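PDB 2IX4: 3-oxoacyl-[acyl-carrier-protein] synthase, mitochondrial from Arabidopsis thaliana, which catalyses the condensation steps of mitochondrial fatty acid synthesis, adding two carbons from malonyl-ACP to acyl chains of 4 to at least 16 carbons. Local coordinates for residues A63-G68 with I89-C94; N81-A86 with S146-P151. One frame throughout, in Å; residues are numbered along the deposited sequence.

Contact 1: residues A63-G68 with I89-C94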
ATOM      1  N   ALA A  63      -2.295 -15.397  18.024  1.00 19.04           N
ATOM      2  CA  ALA A  63      -2.253 -16.586  17.179  1.00 19.36           C
ATOM      3  C   ALA A  63      -0.962 -16.619  16.377  1.00 19.42           C
ATOM      4  O   ALA A  63      -0.732 -15.761  15.528  1.00 19.37           O
ATOM      5  CB  ALA A  63      -3.449 -16.613  16.263  1.00 19.45           C
ATOM      6  N   PHE A  64      -0.135 -17.628  16.644  1.00 19.85           N
ATOM      7  CA  PHE A  64       1.232 -17.681  16.132  1.00 20.04           C
ATOM      8  C   PHE A  64       1.433 -18.728  15.047  1.00 20.24           C
ATOM      9  O   PHE A  64       0.920 -19.844  15.142  1.00 20.29           O
ATOM     10  CB  PHE A  64       2.214 -17.999  17.269  1.00 20.18           C
ATOM     11  CG  PHE A  64       2.309 -16.929  18.321  1.00 20.27           C
ATOM     12  CD1 PHE A  64       1.472 -16.953  19.432  1.00 20.21           C
ATOM     13  CD2 PHE A  64       3.252 -15.914  18.212  1.00 20.41           C
ATOM     14  CE1 PHE A  64       1.561 -15.969  20.417  1.00 20.24           C
ATOM     15  CE2 PHE A  64       3.352 -14.930  19.191  1.00 20.71           C
ATOM     16  CZ  PHE A  64       2.498 -14.957  20.294  1.00 20.63           C
ATOM     17  N   VAL A  65       2.211 -18.369  14.031  1.00 20.37           N
ATOM     18  CA  VAL A  65       2.712 -19.341  13.066  1.00 20.54           C
ATOM     19  C   VAL A  65       3.666 -20.299  13.791  1.00 20.72           C
ATOM     20  O   VAL A  65       4.577 -19.846  14.485  1.00 20.48           O
ATOM     21  CB  VAL A  65       3.454 -18.636  11.903  1.00 20.50           C
ATOM     22  CG1 VAL A  65       4.283 -19.634  11.094  1.00 20.25           C
ATOM     23  CG2 VAL A  65       2.469 -17.884  11.013  1.00 20.52           C
ATOM     24  N   PRO A  66       3.451 -21.623  13.646  1.00 21.13           N
ATOM     25  CA  PRO A  66       4.392 -22.587  14.218  1.00 21.35           C
ATOM     26  C   PRO A  66       5.700 -22.669  13.426  1.00 21.53           C
ATOM     27  O   PRO A  66       5.685 -22.939  12.219  1.00 21.60           O
ATOM     28  CB  PRO A  66       3.628 -23.914  14.148  1.00 21.29           C
ATOM     29  CG  PRO A  66       2.690 -23.753  13.020  1.00 21.47           C
ATOM     30  CD  PRO A  66       2.323 -22.291  12.966  1.00 21.18           C
ATOM     31  N   TYR A  67       6.813 -22.427  14.113  1.00 21.60           N
ATOM     32  CA  TYR A  67       8.145 -22.494  13.513  1.00 21.59           C
ATOM     33  C   TYR A  67       8.746 -23.873  13.724  1.00 21.55           C
ATOM     34  O   TYR A  67       8.424 -24.547  14.699  1.00 21.52           O
ATOM     35  CB  TYR A  67       9.069 -21.447  14.146  1.00 21.70           C
ATOM     36  CG  TYR A  67       8.899 -20.023  13.646  1.00 21.53           C
ATOM     37  CD1 TYR A  67      10.006 -19.271  13.254  1.00 21.59           C
ATOM     38  CD2 TYR A  67       7.643 -19.420  13.586  1.00 21.53           C
ATOM     39  CE1 TYR A  67       9.864 -17.960  12.804  1.00 21.37           C
ATOM     40  CE2 TYR A  67       7.493 -18.112  13.136  1.00 21.88           C
ATOM     41  CZ  TYR A  67       8.608 -17.389  12.748  1.00 22.04           C
ATOM     42  OH  TYR A  67       8.463 -16.094  12.302  1.00 22.75           O
ATOM     43  N   GLY A  68       9.623 -24.289  12.817  1.00 21.61           N
ATOM     44  CA  GLY A  68      10.304 -25.571  12.955  1.00 21.96           C
ATOM     45  C   GLY A  68      10.653 -26.208  11.628  1.00 22.27           C
ATOM     46  O   GLY A  68      10.210 -25.750  10.574  1.00 22.13           O
ATOM     47  N   ILE A  89       8.031 -10.632   5.164  1.00 22.83           N
ATOM     48  CA  ILE A  89       8.588 -10.966   3.851  1.00 22.19           C
ATOM     49  C   ILE A  89       8.790 -12.482   3.697  1.00 22.02           C
ATOM     50  O   ILE A  89       8.455 -13.056   2.656  1.00 21.96           O
ATOM     51  CB  ILE A  89       9.901 -10.190   3.557  1.00 22.18           C
ATOM     52  CG1 ILE A  89       9.636  -8.680   3.533  1.00 22.31           C
ATOM     53  CG2 ILE A  89      10.523 -10.646   2.229  1.00 21.69           C
ATOM     54  CD1 ILE A  89      10.888  -7.813   3.628  1.00 22.17           C
ATOM     55  N   GLY A  90       9.323 -13.120   4.738  1.00 21.53           N
ATOM     56  CA  GLY A  90       9.548 -14.567   4.737  1.00 21.22           C
ATOM     57  C   GLY A  90       8.273 -15.387   4.638  1.00 21.06           C
ATOM     58  O   GLY A  90       8.242 -16.419   3.957  1.00 20.93           O
ATOM     59  N   TYR A  91       7.220 -14.932   5.319  1.00 20.81           N
ATOM     60  CA  TYR A  91       5.909 -15.586   5.257  1.00 20.63           C
ATOM     61  C   TYR A  91       5.355 -15.578   3.834  1.00 20.53           C
ATOM     62  O   TYR A  91       4.866 -16.599   3.346  1.00 20.64           O
ATOM     63  CB  TYR A  91       4.902 -14.912   6.199  1.00 20.72           C
ATOM     64  CG  TYR A  91       5.175 -15.064   7.682  1.00 20.57           C
ATOM     65  CD1 TYR A  91       4.546 -14.228   8.601  1.00 20.92           C
ATOM     66  CD2 TYR A  91       6.061 -16.030   8.170  1.00 21.04           C
ATOM     67  CE1 TYR A  91       4.777 -14.351   9.958  1.00 21.29           C
ATOM     68  CE2 TYR A  91       6.306 -16.156   9.533  1.00 20.97           C
ATOM     69  CZ  TYR A  91       5.660 -15.310  10.420  1.00 21.48           C
ATOM     70  OH  TYR A  91       5.887 -15.416  11.770  1.00 21.71           O
ATOM     71  N   ALA A  92       5.448 -14.420   3.182  1.00 20.49           N
ATOM     72  CA  ALA A  92       4.943 -14.230   1.828  1.00 20.56           C
ATOM     73  C   ALA A  92       5.709 -15.079   0.825  1.00 20.63           C
ATOM     74  O   ALA A  92       5.107 -15.691  -0.049  1.00 20.65           O
ATOM     75  CB  ALA A  92       5.005 -12.763   1.438  1.00 20.54           C
ATOM     76  N   VAL A  93       7.031 -15.118   0.960  1.00 20.76           N
ATOM     77  CA  VAL A  93       7.867 -15.916   0.064  1.00 20.72           C
ATOM     78  C   VAL A  93       7.545 -17.400   0.234  1.00 20.77           C
ATOM     79  O   VAL A  93       7.399 -18.122  -0.751  1.00 20.87           O
ATOM     80  CB  VAL A  93       9.381 -15.625   0.259  1.00 20.87           C
ATOM     81  CG1 VAL A  93      10.242 -16.591  -0.561  1.00 20.61           C
ATOM     82  CG2 VAL A  93       9.694 -14.186  -0.130  1.00 20.53           C
ATOM     83  N   CYS A  94       7.416 -17.837   1.487  1.00 20.83           N
ATOM     84  CA  CYS A  94       7.025 -19.213   1.810  1.00 20.90           C
ATOM     85  C   CYS A  94       5.691 -19.586   1.153  1.00 20.72           C
ATOM     86  O   CYS A  94       5.587 -20.614   0.478  1.00 20.50           O
ATOM     87  CB  CYS A  94       6.942 -19.399   3.330  1.00 20.88           C
ATOM     88  SG  CYS A  94       6.437 -21.047   3.860  1.00 21.64           S
TER

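Contact 2: residues N81-A86 with S146-P151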
ATOM      1  N   ASN A  81      16.531 -16.253   5.797  1.00 26.82           N
ATOM      2  CA  ASN A  81      17.976 -16.491   5.730  1.00 27.66           C
ATOM      3  C   ASN A  81      18.780 -15.324   5.149  1.00 28.14           C
ATOM      4  O   ASN A  81      19.888 -15.512   4.643  1.00 28.24           O
ATOM      5  CB  ASN A  81      18.265 -17.788   4.953  1.00 27.65           C
ATOM      6  CG  ASN A  81      17.800 -17.732   3.497  1.00 28.41           C
ATOM      7  OD1 ASN A  81      16.937 -16.928   3.124  1.00 29.05           O
ATOM      8  ND2 ASN A  81      18.372 -18.601   2.669  1.00 29.57           N
ATOM      9  N   SER A  82      18.216 -14.124   5.232  1.00 28.74           N
ATOM     10  CA  SER A  82      18.857 -12.920   4.710  1.00 29.36           C
ATOM     11  C   SER A  82      18.649 -11.743   5.658  1.00 29.55           C
ATOM     12  O   SER A  82      17.642 -11.676   6.367  1.00 29.52           O
ATOM     13  CB  SER A  82      18.310 -12.591   3.317  1.00 29.44           C
ATOM     14  OG  SER A  82      18.666 -11.279   2.917  1.00 30.49           O
ATOM     15  N   LYS A  83      19.602 -10.814   5.655  1.00 29.91           N
ATOM     16  CA  LYS A  83      19.564  -9.648   6.544  1.00 30.29           C
ATOM     17  C   LYS A  83      18.458  -8.648   6.193  1.00 30.14           C
ATOM     18  O   LYS A  83      18.017  -7.879   7.051  1.00 30.32           O
ATOM     19  CB  LYS A  83      20.926  -8.945   6.562  1.00 30.53           C
ATOM     20  CG  LYS A  83      22.007  -9.702   7.321  1.00 31.64           C
ATOM     21  CD  LYS A  83      23.316  -8.927   7.346  1.00 33.25           C
ATOM     22  CE  LYS A  83      24.364  -9.659   8.165  1.00 34.34           C
ATOM     23  NZ  LYS A  83      25.648  -8.905   8.236  1.00 35.41           N
ATOM     24  N   ALA A  84      18.014  -8.669   4.938  1.00 29.86           N
ATOM     25  CA  ALA A  84      16.995  -7.735   4.454  1.00 29.68           C
ATOM     26  C   ALA A  84      15.574  -8.289   4.574  1.00 29.51           C
ATOM     27  O   ALA A  84      14.607  -7.610   4.219  1.00 29.63           O
ATOM     28  CB  ALA A  84      17.292  -7.334   3.011  1.00 29.79           C
ATOM     29  N   VAL A  85      15.452  -9.516   5.079  1.00 29.13           N
ATOM     30  CA  VAL A  85      14.159 -10.194   5.155  1.00 28.85           C
ATOM     31  C   VAL A  85      13.548 -10.122   6.561  1.00 28.40           C
ATOM     32  O   VAL A  85      13.977 -10.828   7.480  1.00 28.49           O
ATOM     33  CB  VAL A  85      14.244 -11.672   4.659  1.00 28.93           C
ATOM     34  CG1 VAL A  85      12.886 -12.363   4.756  1.00 29.26           C
ATOM     35  CG2 VAL A  85      14.746 -11.733   3.220  1.00 29.33           C
ATOM     36  N   ALA A  86      12.553  -9.254   6.717  1.00 27.67           N
ATOM     37  CA  ALA A  86      11.725  -9.239   7.919  1.00 26.94           C
ATOM     38  C   ALA A  86      10.733 -10.399   7.849  1.00 26.53           C
ATOM     39  O   ALA A  86      10.523 -10.983   6.779  1.00 26.10           O
ATOM     40  CB  ALA A  86      10.997  -7.913   8.055  1.00 27.00           C
ATOM     41  N   SER A 146      21.596  -0.743  10.946  1.00 24.74           N
ATOM     42  CA  SER A 146      21.821  -1.586   9.776  1.00 24.81           C
ATOM     43  C   SER A 146      21.564  -0.835   8.469  1.00 24.74           C
ATOM     44  O   SER A 146      20.620  -0.043   8.386  1.00 24.56           O
ATOM     45  CB  SER A 146      20.927  -2.830   9.846  1.00 24.88           C
ATOM     46  OG  SER A 146      21.108  -3.664   8.710  1.00 25.00           O
ATOM     47  N   PRO A 147      22.401  -1.087   7.441  1.00 24.81           N
ATOM     48  CA  PRO A 147      22.146  -0.556   6.097  1.00 24.85           C
ATOM     49  C   PRO A 147      20.872  -1.146   5.488  1.00 24.89           C
ATOM     50  O   PRO A 147      20.327  -0.589   4.531  1.00 24.93           O
ATOM     51  CB  PRO A 147      23.367  -1.020   5.289  1.00 24.83           C
ATOM     52  CG  PRO A 147      24.396  -1.407   6.297  1.00 24.90           C
ATOM     53  CD  PRO A 147      23.641  -1.885   7.488  1.00 24.85           C
ATOM     54  N   PHE A 148      20.414  -2.266   6.049  1.00 24.98           N
ATOM     55  CA  PHE A 148      19.213  -2.958   5.583  1.00 25.08           C
ATOM     56  C   PHE A 148      17.947  -2.534   6.326  1.00 24.85           C
ATOM     57  O   PHE A 148      16.881  -3.108   6.102  1.00 24.81           O
ATOM     58  CB  PHE A 148      19.387  -4.476   5.701  1.00 25.22           C
ATOM     59  CG  PHE A 148      20.560  -5.020   4.937  1.00 26.08           C
ATOM     60  CD1 PHE A 148      21.710  -5.425   5.607  1.00 26.65           C
ATOM     61  CD2 PHE A 148      20.518  -5.128   3.551  1.00 27.22           C
ATOM     62  CE1 PHE A 148      22.800  -5.928   4.908  1.00 27.24           C
ATOM     63  CE2 PHE A 148      21.604  -5.632   2.843  1.00 27.65           C
ATOM     64  CZ  PHE A 148      22.747  -6.033   3.525  1.00 27.75           C
ATOM     65  N   PHE A 149      18.059  -1.532   7.197  1.00 24.66           N
ATOM     66  CA  PHE A 149      16.920  -1.086   7.999  1.00 24.47           C
ATOM     67  C   PHE A 149      15.735  -0.641   7.144  1.00 24.46           C
ATOM     68  O   PHE A 149      14.625  -1.144   7.319  1.00 24.33           O
ATOM     69  CB  PHE A 149      17.323   0.017   8.991  1.00 24.41           C
ATOM     70  CG  PHE A 149      16.150   0.713   9.637  1.00 24.44           C
ATOM     71  CD1 PHE A 149      15.353   0.049  10.569  1.00 24.53           C
ATOM     72  CD2 PHE A 149      15.838   2.029   9.307  1.00 24.31           C
ATOM     73  CE1 PHE A 149      14.260   0.688  11.159  1.00 24.58           C
ATOM     74  CE2 PHE A 149      14.749   2.676   9.895  1.00 24.33           C
ATOM     75  CZ  PHE A 149      13.962   2.001  10.824  1.00 24.28           C
ATOM     76  N   ILE A 150      15.975   0.297   6.225  1.00 24.48           N
ATOM     77  CA  ILE A 150      14.914   0.820   5.355  1.00 24.65           C
ATOM     78  C   ILE A 150      14.272  -0.273   4.477  1.00 24.88           C
ATOM     79  O   ILE A 150      13.045  -0.406   4.473  1.00 24.75           O
ATOM     80  CB  ILE A 150      15.382   2.051   4.507  1.00 24.64           C
ATOM     81  CG1 ILE A 150      15.670   3.265   5.407  1.00 24.33           C
ATOM     82  CG2 ILE A 150      14.365   2.401   3.415  1.00 24.37           C
ATOM     83  CD1 ILE A 150      14.442   3.878   6.097  1.00 23.92           C
ATOM     84  N   PRO A 151      15.090  -1.061   3.741  1.00 25.18           N
ATOM     85  CA  PRO A 151      14.523  -2.130   2.910  1.00 25.49           C
ATOM     86  C   PRO A 151      13.638  -3.138   3.652  1.00 25.79           C
ATOM     87  O   PRO A 151      12.688  -3.651   3.066  1.00 25.98           O
ATOM     88  CB  PRO A 151      15.763  -2.836   2.352  1.00 25.60           C
ATOM     89  CG  PRO A 151      16.823  -1.817   2.385  1.00 25.37           C
ATOM     90  CD  PRO A 151      16.557  -0.995   3.601  1.00 25.20           C
TER
HETATM   91  O   HOH W   1      13.976  -6.058   2.146  1.00 15.24           O

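Contact 1: residues A63-G68 with I89-C94
Tyr67 and Tyr91 meet through their phenol hydroxyls, joining the loop that follows strand 61-63 to helix 87-102 in the N-terminal half of the thiolase-like ketosynthase fold. Tyr67 OH donates to Tyr91 OH over 2.7 Å, and the two side chains cross at about a right angle. Tyr91 OH comes up to the rim of the Tyr67 ring, in the plane of the ring, and lies 3.4 Å from Tyr67 CE2. Carbon contact is sparser, the two rings coming no nearer than 4.1 Å, between Tyr67 CZ and Tyr91 CE2.

Val65 supplies the apolar part. Its CG2 makes the closest carbon contact over one face of the Tyr91 ring, displaced toward the rim and 4.1 Å from Tyr91 CZ, while its CB approaches Tyr91 OH. The valine and tyrosine side chains run past each other in opposite directions. A first torsion with CG1 anti to the backbone N (chi1 165°) places CG2 there, and CG1 is little farther from Tyr91 CE2.

Beyond this shell, Glu250 ties both segments together: OE1 is hydrogen-bonded to Tyr91 OH and OE2 to the backbone N of Val65. The buried Tyr91 hydroxyl is therefore gripped by a phenol and a carboxylate, which is likely to fix the rotation of its O-H. Phe74 meets both tyrosine rings edge-to-face, and Val11 of strand 3-12 touches Val65 and Tyr91. Within the helix, the turn that carries Tyr91 is closed by Val93 N bonding to Ile89 O and by Cys94 N bonding to Gly90 O, each at 3.0 Å.

Contact 2: residues N81-A86 with S146-P151
Phe148 packs against Lys83 and Ala84, so that two type I beta turns, Ser82 to Val85 and Ser146 to Phe149, face each other at the dimer interface of this ketosynthase. The first turn leads into helix 87-102, with Ala86 at its N-cap position, and the second into the short helix 149-153, weakly bonded over residues 149-151.

The direct contacts are apolar. Lys83 and Ala84 both approach obliquely from the same side of the Phe148 ring plane, one near CD1 and CE1, the other near CD2. Lys83 CB comes to 3.7 Å from Phe148 CD1, and farther along the chain Lys83 CD lies 3.9 Å from Phe148 CE1. Beyond CG the lysine is extended, which lets its methylenes follow the ring while the ammonium end takes no part in the contact. Ala84 CB stands 3.9 Å from Phe148 CD2. The phenyl thus has a neighbour at each of its ortho positions, directed there by a first torsion that sets CG anti to the carbonyl carbon (chi1 -58°). Cut back to an alanine, Phe148 would probably leave a gap beside Ala84 CB and the lysine methylenes without the ring they lie against.

Polar bonds shape each turn from within. Ser146 OG accepts from Phe148 N at 3.1 Å, forming an ST turn that holds the backbone from which the phenyl springs; in the facing segment, Ala84 N makes a weak bond to Ser82 OG.

The second subunit backs the contact: its Ile286 packs on Ala84 and Pro151, and its Ser221 OG is hydrogen-bonded to Pro147 O. Between the two segments, a water spans the backbones, donating to Ala84 O at 2.7 Å and, weakly, to Pro151 O at 2.9 Å.

How the contacts relate
From the N terminus, the chain leaves strand 61-63 through the first segment of contact 1, passes helix 76-79 and reaches 81-86, the first half of contact 2. Helix 87-102 follows at once, and its residues 89-94 close the shorter loop of contact 1. Contact 2 closes only after strand 116-122 and helix 127-138, when the chain arrives at 146-151. The segments therefore alternate, and the two closures cross. Their centres lie about 17 Å apart, yet they touch where Gly90 N packs on Val85 CG1 and Ile89 CD1 on Ala84 O. Contact 1 joins helix 87-102 to the loop after strand 61-63; contact 2 joins the turn before it to turn 146-149, beside the second subunit.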